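Local coordinates for protein probable oxidoreductase (Pseudomonas aeruginosa, PDB 4B7C) that probably catalyses NADP(H)-dependent oxidation or reduction of a still unidentified substrate, as a member of the medium-chain dehydrogenase/reductase family with a Rossmann-fold domain, at residues Q40-N45 / Y105-P110; L77-V82 / R125-L130; G131-T136 / G160-V165; A166-R171 / E192-D197. One frame throughout, in Å; residues are numbered along the deposited sequence.

Contact 1. Residues Q40-N45 / Y105-P110; sequences QILVKN and YFIGEP
Strands 41-45 and 105-108 run antiparallel, their axes 4.7 Å apart, with Ile-41 facing Gly-108 and Val-43 facing Phe-106 as hydrogen-bonded pairs. The Val-43 N to Phe-106 O bond, 2.8 Å long, is the shortest of the four backbone bonds. Between them Leu-42 and Ile-107 form a non-hydrogen-bonded pair whose side chains cross tightly, Leu-42 CD1 pressing to 3.4 Å from Ile-107 CG1. On the same face Lys-44 brings CD to 3.4 Å from Tyr-105 CE1. The bend at chi2 (67°) sets CD beside the ring, and chi4 (90°) turns NZ to Asn-45 O, in the carbonyl plane on a lone pair, while NZ also reaches Asp-104 O. Over the ring, the ammonium offers at most a weak cation-pi attraction. On the other face, Ile-41 CG1 meets the edge of the Phe-106 ring, and Ile-41 CD1 touches Pro-110 CB at 3.8 Å. Gln-40 NE2 makes a weak bond of 3.3 Å to Glu-109 OE2, whereas its OE1 is held by Ala-37 N. Asn-45 ND2 is bonded to Gln-103 O and Leu-100 O, but its buried OD1 finds no partner. Backbone bonding and hydrocarbon contact thus fasten these two strands of the GroES-like domain's sheet, with side-chain polarity contributing little across the pair.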
loop_
_atom_site.group_PDB
_atom_site.type_symbol
_atom_site.label_atom_id
_atom_site.label_comp_id
_atom_site.label_asym_id
_atom_site.label_seq_id
_atom_site.Cartn_x
_atom_site.Cartn_y
_atom_site.Cartn_z
ATOM N N GLN B 40 -32.952 1.680 24.632
ATOM C CA GLN B 40 -33.068 0.720 23.531
ATOM C C GLN B 40 -34.261 1.012 22.625
ATOM O O GLN B 40 -35.190 1.734 22.995
ATOM C CB GLN B 40 -33.187 -0.706 24.080
ATOM C CG GLN B 40 -32.010 -1.143 24.951
ATOM C CD GLN B 40 -32.103 -2.617 25.336
ATOM O OE1 GLN B 40 -33.194 -3.167 25.438
ATOM N NE2 GLN B 40 -30.961 -3.247 25.582
ATOM N N ILE B 41 -34.232 0.406 21.444
ATOM C CA ILE B 41 -35.381 0.393 20.543
ATOM C C ILE B 41 -35.753 -1.037 20.154
ATOM O O ILE B 41 -34.933 -1.961 20.233
ATOM C CB ILE B 41 -35.150 1.231 19.281
ATOM C CG1 ILE B 41 -34.046 0.634 18.405
ATOM C CG2 ILE B 41 -34.842 2.684 19.666
ATOM C CD1 ILE B 41 -33.900 1.355 17.079
ATOM N N LEU B 42 -37.015 -1.204 19.768
ATOM C CA LEU B 42 -37.535 -2.461 19.211
ATOM C C LEU B 42 -37.877 -2.211 17.759
ATOM O O LEU B 42 -38.707 -1.340 17.441
ATOM C CB LEU B 42 -38.767 -2.964 19.978
ATOM C CG LEU B 42 -39.648 -4.039 19.289
ATOM C CD1 LEU B 42 -38.858 -5.306 19.007
ATOM C CD2 LEU B 42 -40.920 -4.386 20.056
ATOM N N VAL B 43 -37.249 -2.982 16.879
ATOM C CA VAL B 43 -37.409 -2.819 15.436
ATOM C C VAL B 43 -37.948 -4.097 14.796
ATOM O O VAL B 43 -37.471 -5.204 15.085
ATOM C CB VAL B 43 -36.086 -2.471 14.734
ATOM C CG1 VAL B 43 -36.262 -2.494 13.224
ATOM C CG2 VAL B 43 -35.552 -1.113 15.182
ATOM N N LYS B 44 -38.966 -3.945 13.944
ATOM C CA LYS B 44 -39.426 -5.043 13.097
ATOM C C LYS B 44 -38.550 -5.069 11.859
ATOM O O LYS B 44 -38.576 -4.139 11.060
ATOM C CB LYS B 44 -40.896 -4.888 12.693
ATOM C CG LYS B 44 -41.375 -5.947 11.697
ATOM C CD LYS B 44 -41.420 -7.347 12.305
ATOM C CE LYS B 44 -41.464 -8.471 11.260
ATOM N NZ LYS B 44 -40.112 -8.971 10.837
ATOM N N ASN B 45 -37.748 -6.120 11.721
ATOM C CA ASN B 45 -36.837 -6.219 10.588
ATOM C C ASN B 45 -37.613 -6.507 9.303
ATOM O O ASN B 45 -38.450 -7.403 9.267
ATOM C CB ASN B 45 -35.770 -7.293 10.830
ATOM C CG ASN B 45 -34.865 -6.975 12.013
ATOM O OD1 ASN B 45 -34.892 -5.865 12.566
ATOM N ND2 ASN B 45 -34.031 -7.949 12.396
ATOM N N TYR B 105 -36.920 -9.662 14.644
ATOM C CA TYR B 105 -36.964 -8.432 15.431
ATOM C C TYR B 105 -35.611 -8.112 16.027
ATOM O O TYR B 105 -34.903 -9.015 16.482
ATOM C CB TYR B 105 -37.942 -8.561 16.599
ATOM C CG TYR B 105 -39.380 -8.762 16.214
ATOM C CD1 TYR B 105 -40.225 -7.672 16.013
ATOM C CD2 TYR B 105 -39.906 -10.040 16.065
ATOM C CE1 TYR B 105 -41.551 -7.849 15.670
ATOM C CE2 TYR B 105 -41.229 -10.228 15.713
ATOM C CZ TYR B 105 -42.053 -9.126 15.530
ATOM O OH TYR B 105 -43.362 -9.302 15.177
ATOM N N PHE B 106 -35.265 -6.826 16.025
ATOM C CA PHE B 106 -34.083 -6.329 16.727
ATOM C C PHE B 106 -34.507 -5.587 17.978
ATOM O O PHE B 106 -35.374 -4.708 17.918
ATOM C CB PHE B 106 -33.245 -5.394 15.856
ATOM C CG PHE B 106 -32.199 -4.627 16.629
ATOM C CD1 PHE B 106 -30.946 -5.177 16.868
ATOM C CD2 PHE B 106 -32.482 -3.355 17.146
ATOM C CE1 PHE B 106 -29.986 -4.481 17.580
ATOM C CE2 PHE B 106 -31.526 -2.658 17.864
ATOM C CZ PHE B 106 -30.275 -3.221 18.087
ATOM N N ILE B 107 -33.902 -5.951 19.100
ATOM C CA ILE B 107 -34.032 -5.208 20.347
ATOM C C ILE B 107 -32.650 -4.875 20.871
ATOM O O ILE B 107 -31.825 -5.757 21.067
ATOM C CB ILE B 107 -34.774 -5.974 21.448
ATOM C CG1 ILE B 107 -36.240 -6.185 21.074
ATOM C CG2 ILE B 107 -34.755 -5.208 22.752
ATOM C CD1 ILE B 107 -37.039 -6.856 22.190
ATOM N N GLY B 108 -32.399 -3.590 21.079
ATOM C CA GLY B 108 -31.119 -3.153 21.615
ATOM C C GLY B 108 -30.841 -1.671 21.465
ATOM O O GLY B 108 -31.681 -0.902 20.972
ATOM N N GLU B 109 -29.624 -1.296 21.838
ATOM C CA GLU B 109 -29.125 0.053 21.648
ATOM C C GLU B 109 -28.907 0.314 20.167
ATOM O O GLU B 109 -28.262 -0.477 19.491
ATOM C CB GLU B 109 -27.812 0.244 22.410
ATOM C CG GLU B 109 -28.000 0.343 23.924
ATOM C CD GLU B 109 -28.033 -1.009 24.628
ATOM O OE1 GLU B 109 -27.637 -2.050 24.062
ATOM O OE2 GLU B 109 -28.473 -1.026 25.778
ATOM N N PRO B 110 -29.437 1.430 19.642
ATOM C CA PRO B 110 -29.332 1.708 18.202
ATOM C C PRO B 110 -27.996 2.320 17.811
ATOM O O PRO B 110 -27.934 3.330 17.102
ATOM C CB PRO B 110 -30.474 2.690 17.956
ATOM C CG PRO B 110 -30.545 3.450 19.220
ATOM C CD PRO B 110 -30.208 2.476 20.328
#

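Contact 2. Residues L77-V82 / R125-L130; sequences LGVGKV and RYLSAL
The flat peptide group joining Gly-78 to Val-79, in the mixed sheet of the GroES-like domain, has one face covered by Leu-127, whose CD2 lies almost directly above Gly-78 C at 3.7 Å. At its edges this part of strand 77-85 is engaged within the sheet, through backbone bonds of Gly-78 with Gly-98 and of Val-79 with Glu-46 and Tyr-47. The other flat group, the Tyr-126 ring, leads away from the strand: only CB of that residue touches, 3.9 Å from Val-79 CG1, and the phenol OH is bonded to Asp-117 O. Residues 125-127 are the end of a 3-10 segment in the connection that leads from strand 114-116 to helix 132-145. Val-79 reaches Leu-127 tip to tip, with its CG2 4.0 Å from Leu-127 CG. Val-79 CG2 takes the crowded position between the backbone N and the carbonyl carbon (chi1 -81°, measured to CG1), leaving CG1 beside Tyr-126. The Leu-127 side chain also touches Tyr-47, Asn-97 and Val-333, so three further strands of the sheet meet this side chain. No hydrogen bond joins the segments. The loop itself is anchored by a salt bridge from Arg-125 to Glu-307, which also accepts from Ser-128 OG. Within the tip-to-tip pair, Leu-127 CD1 lies 4.0 Å from Val-79 CG2.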
loop_
_atom_site.group_PDB
_atom_site.type_symbol
_atom_site.label_atom_id
_atom_site.label_comp_id
_atom_site.label_asym_id
_atom_site.label_seq_id
_atom_site.Cartn_x
_atom_site.Cartn_y
_atom_site.Cartn_z
ATOM N N LEU B 77 -26.584 -6.241 8.463
ATOM C CA LEU B 77 -27.136 -4.921 8.271
ATOM C C LEU B 77 -28.538 -5.091 7.701
ATOM O O LEU B 77 -28.815 -6.013 6.928
ATOM C CB LEU B 77 -26.279 -4.073 7.326
ATOM C CG LEU B 77 -24.874 -3.700 7.842
ATOM C CD1 LEU B 77 -24.064 -3.048 6.725
ATOM C CD2 LEU B 77 -24.892 -2.819 9.073
ATOM N N GLY B 78 -29.433 -4.207 8.089
ATOM C CA GLY B 78 -30.802 -4.288 7.615
ATOM C C GLY B 78 -31.553 -2.985 7.712
ATOM O O GLY B 78 -31.065 -2.019 8.302
ATOM N N VAL B 79 -32.749 -2.988 7.125
ATOM C CA VAL B 79 -33.691 -1.900 7.290
ATOM C C VAL B 79 -34.938 -2.434 7.954
ATOM O O VAL B 79 -35.419 -3.526 7.644
ATOM C CB VAL B 79 -34.080 -1.205 5.973
ATOM C CG1 VAL B 79 -32.995 -0.201 5.596
ATOM C CG2 VAL B 79 -34.291 -2.203 4.856
ATOM N N GLY B 80 -35.464 -1.648 8.873
ATOM C CA GLY B 80 -36.641 -2.051 9.626
ATOM C C GLY B 80 -37.430 -0.881 10.161
ATOM O O GLY B 80 -36.988 0.267 10.098
ATOM N N LYS B 81 -38.578 -1.202 10.744
ATOM C CA LYS B 81 -39.485 -0.197 11.294
ATOM C C LYS B 81 -39.442 -0.201 12.806
ATOM O O LYS B 81 -39.563 -1.252 13.442
ATOM C CB LYS B 81 -40.920 -0.468 10.836
ATOM C CG LYS B 81 -41.915 0.610 11.243
ATOM C CD LYS B 81 -43.342 0.168 10.955
ATOM C CE LYS B 81 -44.315 1.329 11.014
ATOM N NZ LYS B 81 -45.725 0.819 10.996
ATOM N N VAL B 82 -39.268 0.975 13.385
ATOM C CA VAL B 82 -39.266 1.113 14.829
ATOM C C VAL B 82 -40.691 0.949 15.355
ATOM O O VAL B 82 -41.580 1.723 15.015
ATOM C CB VAL B 82 -38.713 2.482 15.295
ATOM C CG1 VAL B 82 -38.794 2.564 16.807
ATOM C CG2 VAL B 82 -37.277 2.707 14.804
ATOM N N ARG B 125 -33.443 -0.289 -1.285
ATOM C CA ARG B 125 -32.388 0.547 -1.841
ATOM C C ARG B 125 -31.515 1.204 -0.754
ATOM O O ARG B 125 -30.374 1.597 -1.002
ATOM C CB ARG B 125 -32.950 1.616 -2.776
ATOM C CG ARG B 125 -31.841 2.352 -3.518
ATOM C CD ARG B 125 -32.160 2.618 -4.972
ATOM N NE ARG B 125 -32.669 1.443 -5.670
ATOM C CZ ARG B 125 -33.616 1.466 -6.606
ATOM N NH1 ARG B 125 -34.202 2.604 -6.972
ATOM N NH2 ARG B 125 -33.992 0.331 -7.171
ATOM N N TYR B 126 -32.062 1.306 0.448
ATOM C CA TYR B 126 -31.298 1.788 1.600
ATOM C C TYR B 126 -30.323 0.721 2.125
ATOM O O TYR B 126 -29.652 0.925 3.133
ATOM C CB TYR B 126 -32.233 2.255 2.721
ATOM C CG TYR B 126 -32.875 3.580 2.389
ATOM C CD1 TYR B 126 -32.132 4.749 2.405
ATOM C CD2 TYR B 126 -34.211 3.653 2.054
ATOM C CE1 TYR B 126 -32.709 5.970 2.094
ATOM C CE2 TYR B 126 -34.799 4.861 1.752
ATOM C CZ TYR B 126 -34.052 6.023 1.755
ATOM O OH TYR B 126 -34.676 7.219 1.468
ATOM N N LEU B 127 -30.277 -0.419 1.436
ATOM C CA LEU B 127 -29.258 -1.447 1.686
ATOM C C LEU B 127 -28.283 -1.560 0.532
ATOM O O LEU B 127 -27.357 -2.363 0.590
ATOM C CB LEU B 127 -29.910 -2.805 1.911
ATOM C CG LEU B 127 -30.771 -2.915 3.143
ATOM C CD1 LEU B 127 -31.365 -4.321 3.174
ATOM C CD2 LEU B 127 -29.939 -2.616 4.375
ATOM N N SER B 128 -28.513 -0.796 -0.531
ATOM C CA SER B 128 -27.682 -0.874 -1.722
ATOM C C SER B 128 -27.050 0.477 -2.013
ATOM O O SER B 128 -26.191 0.927 -1.257
ATOM C CB SER B 128 -28.454 -1.428 -2.934
ATOM O OG SER B 128 -29.551 -0.614 -3.266
ATOM N N ALA B 129 -27.482 1.137 -3.084
ATOM C CA ALA B 129 -26.886 2.413 -3.493
ATOM C C ALA B 129 -27.011 3.492 -2.412
ATOM O O ALA B 129 -26.112 4.340 -2.253
ATOM C CB ALA B 129 -27.501 2.886 -4.799
ATOM N N LEU B 130 -28.107 3.443 -1.652
ATOM C CA LEU B 130 -28.330 4.394 -0.545
ATOM C C LEU B 130 -28.050 3.740 0.809
ATOM O O LEU B 130 -28.493 4.210 1.864
ATOM C CB LEU B 130 -29.767 4.948 -0.575
ATOM C CG LEU B 130 -30.058 5.867 -1.770
ATOM C CD1 LEU B 130 -31.563 6.206 -1.868
ATOM C CD2 LEU B 130 -29.213 7.131 -1.770
#

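Contact 3. Residues G131-T136 / G160-V165; sequences GMTGMT and GAVGSV
Thr-133 lies against the first turn of helix 161-172, with its CB 3.8 Å from Ala-161 CB and 3.9 Å from Val-162 CG2. Val-162 straddles this part of the neighbouring helix: CG2 goes to Thr-133, while CG1, anti to the backbone N (chi1 176°), meets Thr-136 CG2 at 3.9 Å. Further along, Val-165 CG1 approaches the carbonyl oxygen of Gly-134 to 4.2 Å. The one polar link is indirect. A water 2.7 Å from Thr-133 OG1 donates to Ala-161 O, bridging the two helices.

The next shell fixes these groups. Thr-136 OG1 donates to Met-132 O at 2.6 Å and the backbone N of Thr-136 reaches the same oxygen from the opposite face of its plane, which settles the rotation that turns CG2 toward Val-162. Ser-164 grips Gly-160 O in the same way, OG at 2.7 Å and N from the other face, bracing the start of its helix. Ser-128 O bonds to the backbone of Gly-134 and weakly to Thr-133 OG1. Lys-331 touches both Thr-133 and Ala-161, and Met-294 lies on Val-165.

The axes are 7.9 Å apart and cross at -45°. Gly-160, just before helix 161-172, and Gly-163, within it, belong to a glycine-rich motif at the helix start, consistent with the dinucleotide-binding motif of Rossmann folds. Across the interface the contacts are mostly between methyl groups and small residues, with the bridging water as the polar link.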
loop_
_atom_site.group_PDB
_atom_site.type_symbol
_atom_site.label_atom_id
_atom_site.label_comp_id
_atom_site.label_asym_id
_atom_site.label_seq_id
_atom_site.Cartn_x
_atom_site.Cartn_y
_atom_site.Cartn_z
ATOM N N GLY B 131 -27.323 2.626 0.767
ATOM C CA GLY B 131 -26.873 1.916 1.952
ATOM C C GLY B 131 -25.350 1.790 2.010
ATOM O O GLY B 131 -24.619 2.558 1.389
ATOM N N MET B 132 -24.874 0.798 2.749
ATOM C CA MET B 132 -23.448 0.646 3.022
ATOM C C MET B 132 -22.633 0.282 1.788
ATOM O O MET B 132 -21.485 0.676 1.675
ATOM C CB MET B 132 -23.196 -0.362 4.154
ATOM C CG MET B 132 -23.581 0.149 5.547
ATOM S SD MET B 132 -22.943 1.773 6.008
ATOM C CE MET B 132 -24.261 2.859 5.471
ATOM N N THR B 133 -23.195 -0.485 0.862
ATOM C CA THR B 133 -22.458 -0.824 -0.365
ATOM C C THR B 133 -22.243 0.418 -1.213
ATOM O O THR B 133 -21.142 0.679 -1.701
ATOM C CB THR B 133 -23.148 -1.924 -1.193
ATOM O OG1 THR B 133 -24.474 -1.525 -1.503
ATOM C CG2 THR B 133 -23.173 -3.244 -0.425
ATOM N N GLY B 134 -23.304 1.201 -1.368
ATOM C CA GLY B 134 -23.254 2.445 -2.142
ATOM C C GLY B 134 -22.342 3.492 -1.518
ATOM O O GLY B 134 -21.567 4.152 -2.211
ATOM N N MET B 135 -22.426 3.636 -0.200
ATOM C CA MET B 135 -21.553 4.578 0.520
ATOM C C MET B 135 -20.092 4.093 0.560
ATOM O O MET B 135 -19.172 4.895 0.579
ATOM C CB MET B 135 -22.064 4.841 1.930
ATOM C CG MET B 135 -23.341 5.680 1.997
ATOM S SD MET B 135 -23.260 7.261 1.143
ATOM C CE MET B 135 -23.609 6.871 -0.580
ATOM N N THR B 136 -19.885 2.782 0.562
ATOM C CA THR B 136 -18.527 2.233 0.425
ATOM C C THR B 136 -17.931 2.703 -0.909
ATOM O O THR B 136 -16.833 3.237 -0.958
ATOM C CB THR B 136 -18.504 0.698 0.495
ATOM O OG1 THR B 136 -18.914 0.288 1.792
ATOM C CG2 THR B 136 -17.070 0.120 0.206
ATOM N N GLY B 160 -20.689 -6.573 -8.813
ATOM C CA GLY B 160 -21.189 -6.567 -7.443
ATOM C C GLY B 160 -21.781 -5.229 -7.043
ATOM O O GLY B 160 -21.686 -4.239 -7.767
ATOM N N ALA B 161 -22.406 -5.211 -5.876
ATOM C CA ALA B 161 -23.108 -4.024 -5.366
ATOM C C ALA B 161 -22.205 -2.809 -5.168
ATOM O O ALA B 161 -22.575 -1.676 -5.465
ATOM C CB ALA B 161 -23.754 -4.386 -4.040
ATOM N N VAL B 162 -21.012 -3.044 -4.638
ATOM C CA VAL B 162 -20.057 -1.949 -4.418
ATOM C C VAL B 162 -19.456 -1.497 -5.742
ATOM O O VAL B 162 -19.483 -0.315 -6.096
ATOM C CB VAL B 162 -18.916 -2.381 -3.461
ATOM C CG1 VAL B 162 -17.879 -1.271 -3.329
ATOM C CG2 VAL B 162 -19.472 -2.784 -2.103
ATOM N N GLY B 163 -18.912 -2.454 -6.478
ATOM C CA GLY B 163 -18.205 -2.155 -7.724
ATOM C C GLY B 163 -19.054 -1.509 -8.801
ATOM O O GLY B 163 -18.592 -0.612 -9.513
ATOM N N SER B 164 -20.285 -1.987 -8.950
ATOM C CA SER B 164 -21.188 -1.463 -9.991
ATOM C C SER B 164 -21.514 -0.005 -9.745
ATOM O O SER B 164 -21.621 0.788 -10.681
ATOM C CB SER B 164 -22.480 -2.285 -10.085
ATOM O OG SER B 164 -23.183 -2.277 -8.864
ATOM N N VAL B 165 -21.658 0.364 -8.480
ATOM C CA VAL B 165 -21.862 1.777 -8.123
ATOM C C VAL B 165 -20.589 2.607 -8.317
ATOM O O VAL B 165 -20.630 3.702 -8.872
ATOM C CB VAL B 165 -22.359 1.929 -6.672
ATOM C CG1 VAL B 165 -22.378 3.400 -6.267
ATOM C CG2 VAL B 165 -23.742 1.297 -6.533
HETATM O O HOH W 1 -24.600 -0.539 -4.065
#

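Contact 4. Residues A166-R171 / E192-D197; sequences AGQIAR and EELGFD
This is a helix-to-loop contact in the nucleotide-binding domain, in which Gly-167, Gln-168 and Arg-171 of helix 161-172 receive the turn Leu-194 to Phe-196 that follows helix 184-193. Phe-196 brings CZ to 3.6 Å from Gly-167 CA, an approach open because Gly-167 carries no side chain on the side facing the ring. Gln-168 extends across Leu-194, its NE2 3.6 Å from Leu-194 CD2. The amide ends are satisfied by other partners, OE1 by Gln-304 N and NE2 by Ser-164 O. In the parallel Rossmann sheet, helix 161-172 connects strands 152-155 and 176-181, and helix 184-193 connects 176-181 with 198-201; the contact thus joins successive beta-alpha-beta crossovers beside strand 176-181, whose Val-177 touches both Arg-171 and Phe-196. Gly-195 turns the chain out of the helix with a positive phi of 82°. Arg-171, bent at chi3 (45°), directs NE to Leu-194 O in a weak bond of 3.3 Å with an N-H...O angle of 137°, and its CD lies 3.5 Å from Gly-195 O. The guanidinium has Gln-168 O over one face, toward the rim, and Gln-168 OE1 at its edge, while NH2 donates to Lys-302 O.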
loop_
_atom_site.group_PDB
_atom_site.type_symbol
_atom_site.label_atom_id
_atom_site.label_comp_id
_atom_site.label_asym_id
_atom_site.label_seq_id
_atom_site.Cartn_x
_atom_site.Cartn_y
_atom_site.Cartn_z
ATOM N N ALA B 166 -19.462 2.078 -7.849
ATOM C CA ALA B 166 -18.173 2.766 -7.965
ATOM C C ALA B 166 -17.850 3.136 -9.427
ATOM O O ALA B 166 -17.433 4.254 -9.718
ATOM C CB ALA B 166 -17.049 1.901 -7.367
ATOM N N GLY B 167 -18.051 2.185 -10.330
ATOM C CA GLY B 167 -17.800 2.406 -11.760
ATOM C C GLY B 167 -18.658 3.504 -12.365
ATOM O O GLY B 167 -18.193 4.289 -13.181
ATOM N N GLN B 168 -19.907 3.575 -11.929
ATOM C CA GLN B 168 -20.828 4.605 -12.411
ATOM C C GLN B 168 -20.443 5.978 -11.895
ATOM O O GLN B 168 -20.483 6.974 -12.624
ATOM C CB GLN B 168 -22.271 4.273 -12.017
ATOM C CG GLN B 168 -22.819 3.028 -12.701
ATOM C CD GLN B 168 -24.249 2.708 -12.295
ATOM O OE1 GLN B 168 -25.184 3.327 -12.783
ATOM N NE2 GLN B 168 -24.422 1.732 -11.410
ATOM N N ILE B 169 -20.045 6.039 -10.629
ATOM C CA ILE B 169 -19.548 7.299 -10.068
ATOM C C ILE B 169 -18.323 7.768 -10.853
ATOM O O ILE B 169 -18.205 8.941 -11.207
ATOM C CB ILE B 169 -19.198 7.175 -8.570
ATOM C CG1 ILE B 169 -20.457 6.880 -7.747
ATOM C CG2 ILE B 169 -18.586 8.479 -8.065
ATOM C CD1 ILE B 169 -20.184 6.571 -6.290
ATOM N N ALA B 170 -17.410 6.840 -11.119
ATOM C CA ALA B 170 -16.190 7.140 -11.874
ATOM C C ALA B 170 -16.507 7.701 -13.267
ATOM O O ALA B 170 -15.871 8.659 -13.719
ATOM C CB ALA B 170 -15.335 5.888 -11.994
ATOM N N ARG B 171 -17.507 7.117 -13.925
ATOM C CA ARG B 171 -17.980 7.618 -15.234
ATOM C C ARG B 171 -18.435 9.063 -15.111
ATOM O O ARG B 171 -18.080 9.914 -15.924
ATOM C CB ARG B 171 -19.123 6.748 -15.796
ATOM C CG ARG B 171 -19.783 7.316 -17.063
ATOM C CD ARG B 171 -20.883 6.430 -17.653
ATOM N NE ARG B 171 -21.795 5.910 -16.634
ATOM C CZ ARG B 171 -22.787 6.600 -16.073
ATOM N NH1 ARG B 171 -23.032 7.861 -16.425
ATOM N NH2 ARG B 171 -23.545 6.020 -15.148
ATOM N N GLU B 192 -23.223 -2.233 -21.479
ATOM C CA GLU B 192 -24.456 -1.824 -22.178
ATOM C C GLU B 192 -25.476 -1.122 -21.280
ATOM O O GLU B 192 -26.160 -0.203 -21.722
ATOM C CB GLU B 192 -25.111 -3.016 -22.891
ATOM C CG GLU B 192 -24.306 -3.518 -24.081
ATOM C CD GLU B 192 -24.923 -4.700 -24.799
ATOM O OE1 GLU B 192 -26.124 -4.978 -24.582
ATOM O OE2 GLU B 192 -24.195 -5.332 -25.599
ATOM N N GLU B 193 -25.580 -1.560 -20.028
ATOM C CA GLU B 193 -26.559 -0.982 -19.090
ATOM C C GLU B 193 -25.972 0.097 -18.180
ATOM O O GLU B 193 -26.581 1.146 -17.991
ATOM C CB GLU B 193 -27.209 -2.072 -18.228
ATOM C CG GLU B 193 -27.900 -3.172 -19.017
ATOM C CD GLU B 193 -28.902 -2.632 -20.026
ATOM O OE1 GLU B 193 -29.734 -1.782 -19.648
ATOM O OE2 GLU B 193 -28.845 -3.047 -21.202
ATOM N N LEU B 194 -24.797 -0.160 -17.610
ATOM C CA LEU B 194 -24.201 0.775 -16.635
ATOM C C LEU B 194 -23.275 1.819 -17.245
ATOM O O LEU B 194 -22.883 2.779 -16.575
ATOM C CB LEU B 194 -23.462 0.018 -15.530
ATOM C CG LEU B 194 -24.288 -0.951 -14.692
ATOM C CD1 LEU B 194 -23.450 -1.535 -13.562
ATOM C CD2 LEU B 194 -25.536 -0.272 -14.145
ATOM N N GLY B 195 -22.922 1.640 -18.511
ATOM C CA GLY B 195 -22.115 2.636 -19.232
ATOM C C GLY B 195 -20.616 2.552 -18.979
ATOM O O GLY B 195 -19.893 3.515 -19.215
ATOM N N PHE B 196 -20.149 1.412 -18.483
ATOM C CA PHE B 196 -18.702 1.178 -18.362
ATOM C C PHE B 196 -18.103 1.274 -19.769
ATOM O O PHE B 196 -18.729 0.830 -20.741
ATOM C CB PHE B 196 -18.394 -0.209 -17.793
ATOM C CG PHE B 196 -18.483 -0.315 -16.283
ATOM C CD1 PHE B 196 -19.574 0.177 -15.584
ATOM C CD2 PHE B 196 -17.478 -0.960 -15.563
ATOM C CE1 PHE B 196 -19.652 0.053 -14.203
ATOM C CE2 PHE B 196 -17.557 -1.093 -14.183
ATOM C CZ PHE B 196 -18.645 -0.585 -13.504
ATOM N N ASP B 197 -16.905 1.846 -19.873
ATOM C CA ASP B 197 -16.220 1.978 -21.164
ATOM C C ASP B 197 -15.769 0.629 -21.667
ATOM O O ASP B 197 -15.700 0.384 -22.870
ATOM C CB ASP B 197 -15.019 2.906 -21.057
ATOM C CG ASP B 197 -15.425 4.330 -20.822
ATOM O OD1 ASP B 197 -15.877 4.970 -21.788
ATOM O OD2 ASP B 197 -15.304 4.805 -19.675
#

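How the contacts relate
From the N terminus, contact 1 opens at 40-45, contact 2 opens at 77-82 before contact 1 closes at 105-110, and contact 2 closes at 125-130, so these two loops cross. Strands 41-49 and 77-85 are neighbours in one sheet, joined by a probable hydrogen bond between Lys-44 N and Lys-81 O. Contact 3 then opens at 131-136 and closes at 160-165, and contact 4 opens at 166-171 and closes at 192-197, in series. Contact 2 abuts contact 3, where Leu-77 CD1 packs on Met-132 CG, carrying the path from the GroES-like sheet to helix 132-145. Contacts 3 and 4 share helix 161-172, and Ser-164 CB touches Leu-194 CD1. Contacts 1 and 4 lie on opposite sides of the chain's centre.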